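Folylpolyglutamate synthase protein FOLC (Mycobacterium tuberculosis, PDB 2VOS) probably catalyses the ATP-dependent, magnesium-requiring addition of L-glutamate to dihydropteroate, giving dihydrofolate, and to tetrahydrofolate, building its polyglutamate tail. Local coordinates at residues 76-81 with 302-307; 83-88 with 328-333. All blocks are in the same frame, centred on the assembly; numbering follows the deposited sequence.

Interaction 1. Residues 76-81 with 302-307. With CO (cobalt (II) ion), chain E; ADP (adenosine-5'-diphosphate), chain B.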
ATOM      1  N   THR A  76      -2.425   0.023   1.406  1.00 24.98           N
ATOM      2  CA  THR A  76      -2.023  -1.392   1.564  1.00 24.64           C
ATOM      3  C   THR A  76      -1.947  -1.769   3.045  1.00 23.16           C
ATOM      4  O   THR A  76      -2.418  -2.845   3.449  1.00 23.85           O
ATOM      5  CB  THR A  76      -0.678  -1.699   0.833  1.00 24.02           C
ATOM      6  OG1 THR A  76      -0.973  -1.692  -0.554  1.00 24.19           O
ATOM      7  CG2 THR A  76      -0.217  -3.148   1.198  1.00 22.81           C
ATOM      8  N   SER A  77      -1.320  -0.917   3.842  1.00 24.61           N
ATOM      9  CA  SER A  77      -1.213  -1.244   5.265  1.00 24.06           C
ATOM     10  C   SER A  77      -2.616  -1.367   5.916  1.00 24.51           C
ATOM     11  O   SER A  77      -2.879  -2.272   6.730  1.00 22.73           O
ATOM     12  CB  SER A  77      -0.435  -0.148   5.986  1.00 24.76           C
ATOM     13  OG  SER A  77       0.949  -0.200   5.705  1.00 26.87           O
ATOM     14  N   VAL A  78      -3.524  -0.435   5.581  1.00 23.81           N
ATOM     15  CA  VAL A  78      -4.901  -0.495   6.116  1.00 22.74           C
ATOM     16  C   VAL A  78      -5.588  -1.756   5.615  1.00 23.41           C
ATOM     17  O   VAL A  78      -6.328  -2.418   6.377  1.00 25.74           O
ATOM     18  CB  VAL A  78      -5.761   0.782   5.735  1.00 24.91           C
ATOM     19  CG1 VAL A  78      -7.298   0.537   6.102  1.00 22.41           C
ATOM     20  CG2 VAL A  78      -5.218   2.006   6.530  1.00 20.52           C
ATOM     21  N   ALA A  79      -5.383  -2.119   4.340  1.00 21.69           N
ATOM     22  CA  ALA A  79      -6.030  -3.318   3.775  1.00 21.28           C
ATOM     23  C   ALA A  79      -5.590  -4.522   4.602  1.00 21.41           C
ATOM     24  O   ALA A  79      -6.390  -5.374   4.942  1.00 21.39           O
ATOM     25  CB  ALA A  79      -5.633  -3.536   2.328  1.00 18.75           C
ATOM     26  N   ARG A  80      -4.289  -4.619   4.872  1.00 21.71           N
ATOM     27  CA  ARG A  80      -3.785  -5.778   5.644  1.00 22.15           C
ATOM     28  C   ARG A  80      -4.248  -5.815   7.109  1.00 23.18           C
ATOM     29  O   ARG A  80      -4.416  -6.916   7.649  1.00 23.38           O
ATOM     30  CB  ARG A  80      -2.277  -5.850   5.614  1.00 22.13           C
ATOM     31  CG  ARG A  80      -1.773  -6.047   4.106  1.00 21.98           C
ATOM     32  CD  ARG A  80      -0.227  -6.056   4.088  1.00 23.86           C
ATOM     33  NE  ARG A  80       0.362  -7.259   4.724  1.00 23.56           N
ATOM     34  CZ  ARG A  80       0.663  -8.397   4.084  1.00 24.14           C
ATOM     35  NH1 ARG A  80       0.435  -8.553   2.781  1.00 20.88           N
ATOM     36  NH2 ARG A  80       1.193  -9.413   4.754  1.00 24.36           N
HETATM   37  N   MSE A  81      -4.438  -4.643   7.726  1.00 21.95           N
HETATM   38  CA  MSE A  81      -5.000  -4.516   9.067  1.00 23.59           C
HETATM   39  C   MSE A  81      -6.479  -4.952   9.102  1.00 23.68           C
HETATM   40  O   MSE A  81      -6.859  -5.733   9.958  1.00 25.11           O
HETATM   41  CB  MSE A  81      -4.897  -3.081   9.564  1.00 23.09           C
HETATM   42  CG  MSE A  81      -3.444  -2.781   9.993  1.00 24.95           C
HETATM   43 SE   MSE A  81      -3.310  -0.844  10.166  1.00 28.32          SE
HETATM   44  CE  MSE A  81      -1.486  -0.692  10.736  1.00 23.63           C
ATOM     45  N   ALA A 302      -4.063   2.004  11.871  1.00 38.17           N
ATOM     46  CA  ALA A 302      -4.786   1.076  12.767  1.00 38.03           C
ATOM     47  C   ALA A 302      -6.163   1.527  13.163  1.00 37.89           C
ATOM     48  O   ALA A 302      -7.136   0.779  13.062  1.00 39.17           O
ATOM     49  CB  ALA A 302      -3.959   0.785  14.013  1.00 38.55           C
ATOM     50  N   VAL A 303      -6.318   2.757  13.635  1.00 38.11           N
ATOM     51  CA  VAL A 303      -7.652   3.108  14.112  1.00 38.02           C
ATOM     52  C   VAL A 303      -8.598   3.251  12.906  1.00 38.08           C
ATOM     53  O   VAL A 303      -9.791   3.004  13.007  1.00 37.86           O
ATOM     54  CB  VAL A 303      -7.647   4.445  14.911  1.00 37.75           C
ATOM     55  CG1 VAL A 303      -7.387   5.635  13.981  1.00 35.45           C
ATOM     56  CG2 VAL A 303      -8.951   4.609  15.678  1.00 37.33           C
ATOM     57  N   LEU A 304      -8.060   3.623  11.748  1.00 38.06           N
ATOM     58  CA  LEU A 304      -8.899   3.685  10.564  1.00 38.62           C
ATOM     59  C   LEU A 304      -9.411   2.282  10.176  1.00 37.28           C
ATOM     60  O   LEU A 304     -10.573   2.120   9.797  1.00 37.59           O
ATOM     61  CB  LEU A 304      -8.070   4.269   9.394  1.00 38.68           C
ATOM     62  CG  LEU A 304      -8.850   4.496   8.108  1.00 41.70           C
ATOM     63  CD1 LEU A 304     -10.039   5.464   8.374  1.00 40.72           C
ATOM     64  CD2 LEU A 304      -7.859   5.173   7.050  1.00 43.46           C
ATOM     65  N   ALA A 305      -8.506   1.282  10.213  1.00 37.66           N
ATOM     66  CA  ALA A 305      -8.859  -0.116   9.936  1.00 38.20           C
ATOM     67  C   ALA A 305      -9.892  -0.627  10.960  1.00 39.38           C
ATOM     68  O   ALA A 305     -10.866  -1.359  10.623  1.00 39.84           O
ATOM     69  CB  ALA A 305      -7.611  -0.984   9.980  1.00 39.20           C
ATOM     70  N   LEU A 306      -9.680  -0.288  12.233  1.00 38.28           N
ATOM     71  CA  LEU A 306     -10.623  -0.697  13.268  1.00 37.86           C
ATOM     72  C   LEU A 306     -12.032  -0.122  12.980  1.00 38.85           C
ATOM     73  O   LEU A 306     -13.015  -0.870  12.924  1.00 40.72           O
ATOM     74  CB  LEU A 306     -10.115  -0.276  14.638  1.00 37.27           C
ATOM     75  CG  LEU A 306     -11.122  -0.358  15.818  1.00 41.14           C
ATOM     76  CD1 LEU A 306     -11.371  -1.853  16.055  1.00 36.28           C
ATOM     77  CD2 LEU A 306     -10.545   0.299  17.105  1.00 39.70           C
ATOM     78  N   ALA A 307     -12.141   1.182  12.788  1.00 38.88           N
ATOM     79  CA  ALA A 307     -13.428   1.815  12.503  1.00 38.75           C
ATOM     80  C   ALA A 307     -14.076   1.181  11.259  1.00 39.75           C
ATOM     81  O   ALA A 307     -15.280   0.889  11.258  1.00 41.58           O
ATOM     82  CB  ALA A 307     -13.238   3.339  12.321  1.00 37.20           C
TER
HETATM   83 CO    CO E1493      -0.779  -0.005  -1.938  1.00 28.96          CO
HETATM   84  PB  ADP B1490      -0.368   2.718  -0.258  1.00 32.04           P
HETATM   85  O1B ADP B1490      -0.930   1.331  -0.434  1.00 29.25           O
HETATM   86  O2B ADP B1490       0.680   3.061  -1.280  1.00 33.59           O
HETATM   87  O3B ADP B1490      -1.362   3.816  -0.030  1.00 30.87           O
HETATM   88  PA  ADP B1490       1.241   1.628   1.982  1.00 32.77           P
HETATM   89  O1A ADP B1490       1.835   0.647   0.982  1.00 31.51           O
HETATM   90  O2A ADP B1490       0.687   1.249   3.345  1.00 26.12           O
HETATM   91  O3A ADP B1490       0.349   2.758   1.201  1.00 31.81           O
HETATM   92  O5' ADP B1490       2.523   2.551   2.359  1.00 35.29           O
HETATM   93  C5' ADP B1490       3.476   3.060   1.415  1.00 33.51           C
HETATM   94  C4' ADP B1490       4.453   3.928   2.239  1.00 39.19           C
HETATM   95  O4' ADP B1490       3.731   5.075   2.766  1.00 34.70           O
HETATM   96  C3' ADP B1490       4.964   3.264   3.516  1.00 41.59           C
HETATM   97  O3' ADP B1490       6.254   2.720   3.326  1.00 47.10           O
HETATM   98  C2' ADP B1490       5.141   4.325   4.566  1.00 42.55           C
HETATM   99  O2' ADP B1490       6.383   5.038   4.240  1.00 48.77           O
HETATM  100  C1' ADP B1490       4.103   5.332   4.144  1.00 37.44           C
HETATM  101  N9  ADP B1490       2.799   5.295   4.867  1.00 34.80           N
HETATM  102  C8  ADP B1490       1.908   4.269   5.082  1.00 32.19           C
HETATM  103  N7  ADP B1490       0.813   4.741   5.749  1.00 31.85           N
HETATM  104  C5  ADP B1490       0.965   6.094   5.853  1.00 31.30           C
HETATM  105  C6  ADP B1490       0.190   7.215   6.396  1.00 33.48           C
HETATM  106  N6  ADP B1490      -1.010   7.008   6.977  1.00 30.42           N
HETATM  107  N1  ADP B1490       0.761   8.424   6.334  1.00 30.70           N
HETATM  108  C2  ADP B1490       1.987   8.706   5.822  1.00 31.87           C
HETATM  109  N3  ADP B1490       2.761   7.736   5.269  1.00 32.58           N
HETATM  110  C4  ADP B1490       2.280   6.450   5.294  1.00 34.00           C
HETATM  111  O   HOH W   1      -0.655   1.488  -3.494  1.00 32.68           O
HETATM  112  O   HOH W   2       1.311  -0.001  -1.698  1.00 33.04           O
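Metal coordination dominates the start of helix 75-88, which follows the phosphate-binding P-loop. Thr76 OG1 lies 2.2 Å from the cobalt ion, and ADP O1B binds the same ion at 2.0 Å. Two waters, Glu174 OE2 and Ser98 O complete six ligands. The hydroxyl is anti to the carbonyl carbon and beside the backbone N (chi1 -72°), so hydroxyl and amide both serve the beta-phosphate site.

Hydrogen bonds then grip the diphosphate. Thr76 N donates to O1B at 2.7 Å (N-H...O 154°), so that oxygen serves metal and amide together. Ser77 holds O2A of the alpha-phosphate twice, through its backbone N and through OG, the latter at 2.8 Å. Ser335 and Gln298 also hydrogen-bond to this buried hydroxyl.

Apolar packing joins the helix to 302-307, the short axes crossing at -48°. Val78 CG2 meets Leu304 CD2 at 4.2 Å, the two side chains crossing nearly at right angles, while CG1 faces Ala305. Met81, present as selenomethionine, stretches out beyond CG, laying SE 3.4 Å from Ala302 N; the Ala302 methyl points away, so the selenium meets mainly its backbone, with the methyl at the edge of contact. Met81 CB and Ala305 CB press together at 3.5 Å, tighter than usual, where alanine's small methyl permits close approach.

The first turns of the helix thus divide their labour: hydroxyls and amides hold phosphate and metal, whereas Val78 and Met81 pack against buried 302-307. Amides, cation and helix start would together probably offset the diphosphate's negative charge.

Interaction 2. Residues 83-88 with 328-333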
ATOM      1  N   ASP A  83      -7.875  -7.029   6.979  1.00 24.58           N
ATOM      2  CA  ASP A  83      -7.815  -8.475   6.814  1.00 24.33           C
ATOM      3  C   ASP A  83      -7.501  -9.155   8.169  1.00 24.46           C
ATOM      4  O   ASP A  83      -8.176 -10.124   8.632  1.00 25.00           O
ATOM      5  CB  ASP A  83      -6.719  -8.790   5.767  1.00 23.97           C
ATOM      6  CG  ASP A  83      -6.752 -10.239   5.297  1.00 28.45           C
ATOM      7  OD1 ASP A  83      -7.395 -11.068   6.000  1.00 28.51           O
ATOM      8  OD2 ASP A  83      -6.118 -10.557   4.246  1.00 27.76           O
ATOM      9  N   ALA A  84      -6.458  -8.685   8.831  1.00 24.25           N
ATOM     10  CA  ALA A  84      -6.101  -9.271  10.117  1.00 23.74           C
ATOM     11  C   ALA A  84      -7.272  -9.243  11.134  1.00 24.78           C
ATOM     12  O   ALA A  84      -7.510 -10.240  11.842  1.00 24.42           O
ATOM     13  CB  ALA A  84      -4.866  -8.536  10.721  1.00 24.14           C
ATOM     14  N   LEU A  85      -7.937  -8.086  11.262  1.00 23.96           N
ATOM     15  CA  LEU A  85      -9.067  -7.935  12.197  1.00 24.64           C
ATOM     16  C   LEU A  85     -10.248  -8.860  11.803  1.00 25.60           C
ATOM     17  O   LEU A  85     -10.810  -9.561  12.649  1.00 25.32           O
ATOM     18  CB  LEU A  85      -9.536  -6.473  12.219  1.00 24.12           C
ATOM     19  CG  LEU A  85      -8.579  -5.464  12.872  1.00 26.57           C
ATOM     20  CD1 LEU A  85      -9.078  -4.037  12.534  1.00 26.66           C
ATOM     21  CD2 LEU A  85      -8.542  -5.615  14.427  1.00 25.65           C
ATOM     22  N   VAL A  86     -10.620  -8.906  10.521  1.00 24.16           N
ATOM     23  CA  VAL A  86     -11.737  -9.741  10.105  1.00 25.20           C
ATOM     24  C   VAL A  86     -11.396 -11.235  10.318  1.00 25.94           C
ATOM     25  O   VAL A  86     -12.266 -12.085  10.755  1.00 26.05           O
ATOM     26  CB  VAL A  86     -12.121  -9.448   8.638  1.00 24.99           C
ATOM     27  CG1 VAL A  86     -13.116 -10.509   8.099  1.00 25.33           C
ATOM     28  CG2 VAL A  86     -12.625  -8.017   8.524  1.00 26.58           C
ATOM     29  N   THR A  87     -10.145 -11.583  10.080  1.00 23.84           N
ATOM     30  CA  THR A  87      -9.677 -12.956  10.294  1.00 25.92           C
ATOM     31  C   THR A  87      -9.684 -13.342  11.808  1.00 25.86           C
ATOM     32  O   THR A  87     -10.007 -14.474  12.172  1.00 27.45           O
ATOM     33  CB  THR A  87      -8.212 -13.109   9.699  1.00 25.14           C
ATOM     34  OG1 THR A  87      -8.274 -12.931   8.248  1.00 27.22           O
ATOM     35  CG2 THR A  87      -7.645 -14.488  10.032  1.00 26.35           C
ATOM     36  N   ALA A  88      -9.264 -12.418  12.656  1.00 27.12           N
ATOM     37  CA  ALA A  88      -9.308 -12.568  14.142  1.00 27.47           C
ATOM     38  C   ALA A  88     -10.771 -12.729  14.628  1.00 29.59           C
ATOM     39  O   ALA A  88     -11.022 -13.317  15.708  1.00 29.66           O
ATOM     40  CB  ALA A  88      -8.693 -11.322  14.833  1.00 26.95           C
ATOM     41  N   ALA A 328      -5.871  -9.418  19.252  1.00 38.72           N
ATOM     42  CA  ALA A 328      -5.252 -10.537  18.467  1.00 38.75           C
ATOM     43  C   ALA A 328      -5.065 -10.186  16.976  1.00 39.38           C
ATOM     44  O   ALA A 328      -4.033 -10.554  16.385  1.00 38.73           O
ATOM     45  CB  ALA A 328      -6.041 -11.862  18.657  1.00 39.27           C
ATOM     46  N   GLY A 329      -6.025  -9.481  16.350  1.00 37.47           N
ATOM     47  CA  GLY A 329      -5.891  -9.133  14.948  1.00 36.85           C
ATOM     48  C   GLY A 329      -4.754  -8.157  14.728  1.00 38.33           C
ATOM     49  O   GLY A 329      -3.900  -8.339  13.839  1.00 38.45           O
ATOM     50  N   PHE A 330      -4.695  -7.134  15.570  1.00 36.88           N
ATOM     51  CA  PHE A 330      -3.587  -6.164  15.442  1.00 37.53           C
ATOM     52  C   PHE A 330      -2.220  -6.782  15.704  1.00 37.88           C
ATOM     53  O   PHE A 330      -1.271  -6.489  14.977  1.00 37.84           O
ATOM     54  CB  PHE A 330      -3.822  -4.958  16.354  1.00 35.51           C
ATOM     55  CG  PHE A 330      -4.752  -3.961  15.745  1.00 37.48           C
ATOM     56  CD1 PHE A 330      -4.493  -3.459  14.484  1.00 38.79           C
ATOM     57  CD2 PHE A 330      -5.913  -3.542  16.434  1.00 36.43           C
ATOM     58  CE1 PHE A 330      -5.369  -2.540  13.870  1.00 35.59           C
ATOM     59  CE2 PHE A 330      -6.778  -2.575  15.858  1.00 37.93           C
ATOM     60  CZ  PHE A 330      -6.471  -2.056  14.595  1.00 38.24           C
ATOM     61  N   ALA A 331      -2.140  -7.690  16.688  1.00 38.12           N
ATOM     62  CA  ALA A 331      -0.905  -8.336  16.979  1.00 38.36           C
ATOM     63  C   ALA A 331      -0.450  -9.191  15.832  1.00 40.25           C
ATOM     64  O   ALA A 331       0.756  -9.458  15.705  1.00 38.96           O
ATOM     65  CB  ALA A 331      -1.003  -9.181  18.245  1.00 39.23           C
ATOM     66  N   ALA A 332      -1.376  -9.649  15.003  1.00 39.84           N
ATOM     67  CA  ALA A 332      -0.955 -10.504  13.901  1.00 41.78           C
ATOM     68  C   ALA A 332      -0.646  -9.711  12.609  1.00 42.13           C
ATOM     69  O   ALA A 332      -0.264 -10.315  11.611  1.00 43.04           O
ATOM     70  CB  ALA A 332      -2.054 -11.519  13.597  1.00 41.93           C
ATOM     71  N   VAL A 333      -0.798  -8.381  12.625  1.00 40.55           N
ATOM     72  CA  VAL A 333      -0.612  -7.588  11.390  1.00 40.55           C
ATOM     73  C   VAL A 333       0.816  -7.688  10.903  1.00 39.86           C
ATOM     74  O   VAL A 333       1.731  -7.536  11.718  1.00 37.95           O
ATOM     75  CB  VAL A 333      -0.848  -6.064  11.698  1.00 38.99           C
ATOM     76  CG1 VAL A 333      -0.353  -5.171  10.545  1.00 43.60           C
ATOM     77  CG2 VAL A 333      -2.336  -5.859  11.965  1.00 42.36           C
TER
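The last turns of helix 75-88 come so near the end of helix 323-331 that the CA atoms of Leu85 and Gly329 lie 4.4 Å apart. Such proximity needs glycine, because the space a beta carbon of residue 329 would enter is already filled by the backbone of Leu85. Two alanines one turn apart, both pointing toward 328-333, flank the glycine. The methyl of Ala84 sits 3.3 Å from Gly329 O, and that of Ala88 reaches Gly329 CA at 3.6 Å; the small methyls let the two backbones approach closely. Ala84 CB also touches Val333 CG2 at 3.9 Å.

Deeper in, Leu85 and Phe330 cross obliquely. Leu85 CG is anti to its carbonyl carbon (chi1 -70°), which carries the branched end down to the phenyl ring. CD2 lies over one face, 4.0 Å from the centroid and 18° off the normal, a CH-pi contact displaced toward the rim at CE2; CD1 reaches CZ at 3.9 Å. Although the CB of Phe330 points away from 83-88, its ring extends to Leu85 and on to Ile289 and Leu291 of strand 284-291.

No hydrogen bond links the segments. Small residues at the seam and a leucine-aromatic pair beneath it make this a close-packed helix-helix interface, here tying the P-loop helix to helix 323-331 in a Mur ligase-type ATP-binding fold.

Both interactions draw on helix 75-88, interaction 1 from its N-terminal, nucleotide-binding turns and interaction 2 from its C-terminal turns, with centres 10 Å apart. Their partners, helices 296-312 and 323-331, follow one another in the chain, so the segments alternate in the order 76-81, 83-88, 302-307, 328-333. The contacts touch one another: Phe330 CZ rests 3.3 Å from Ala302 O, Leu85 CD1 touches Leu306 CA, and Met81 CG meets Val333 CG2. Helix 75-88, which carries Thr76 and Ser77 of the ADP site, is thereby packed against two helices more than 200 residues later in the sequence, interaction 1 being buried and interaction 2 partly so.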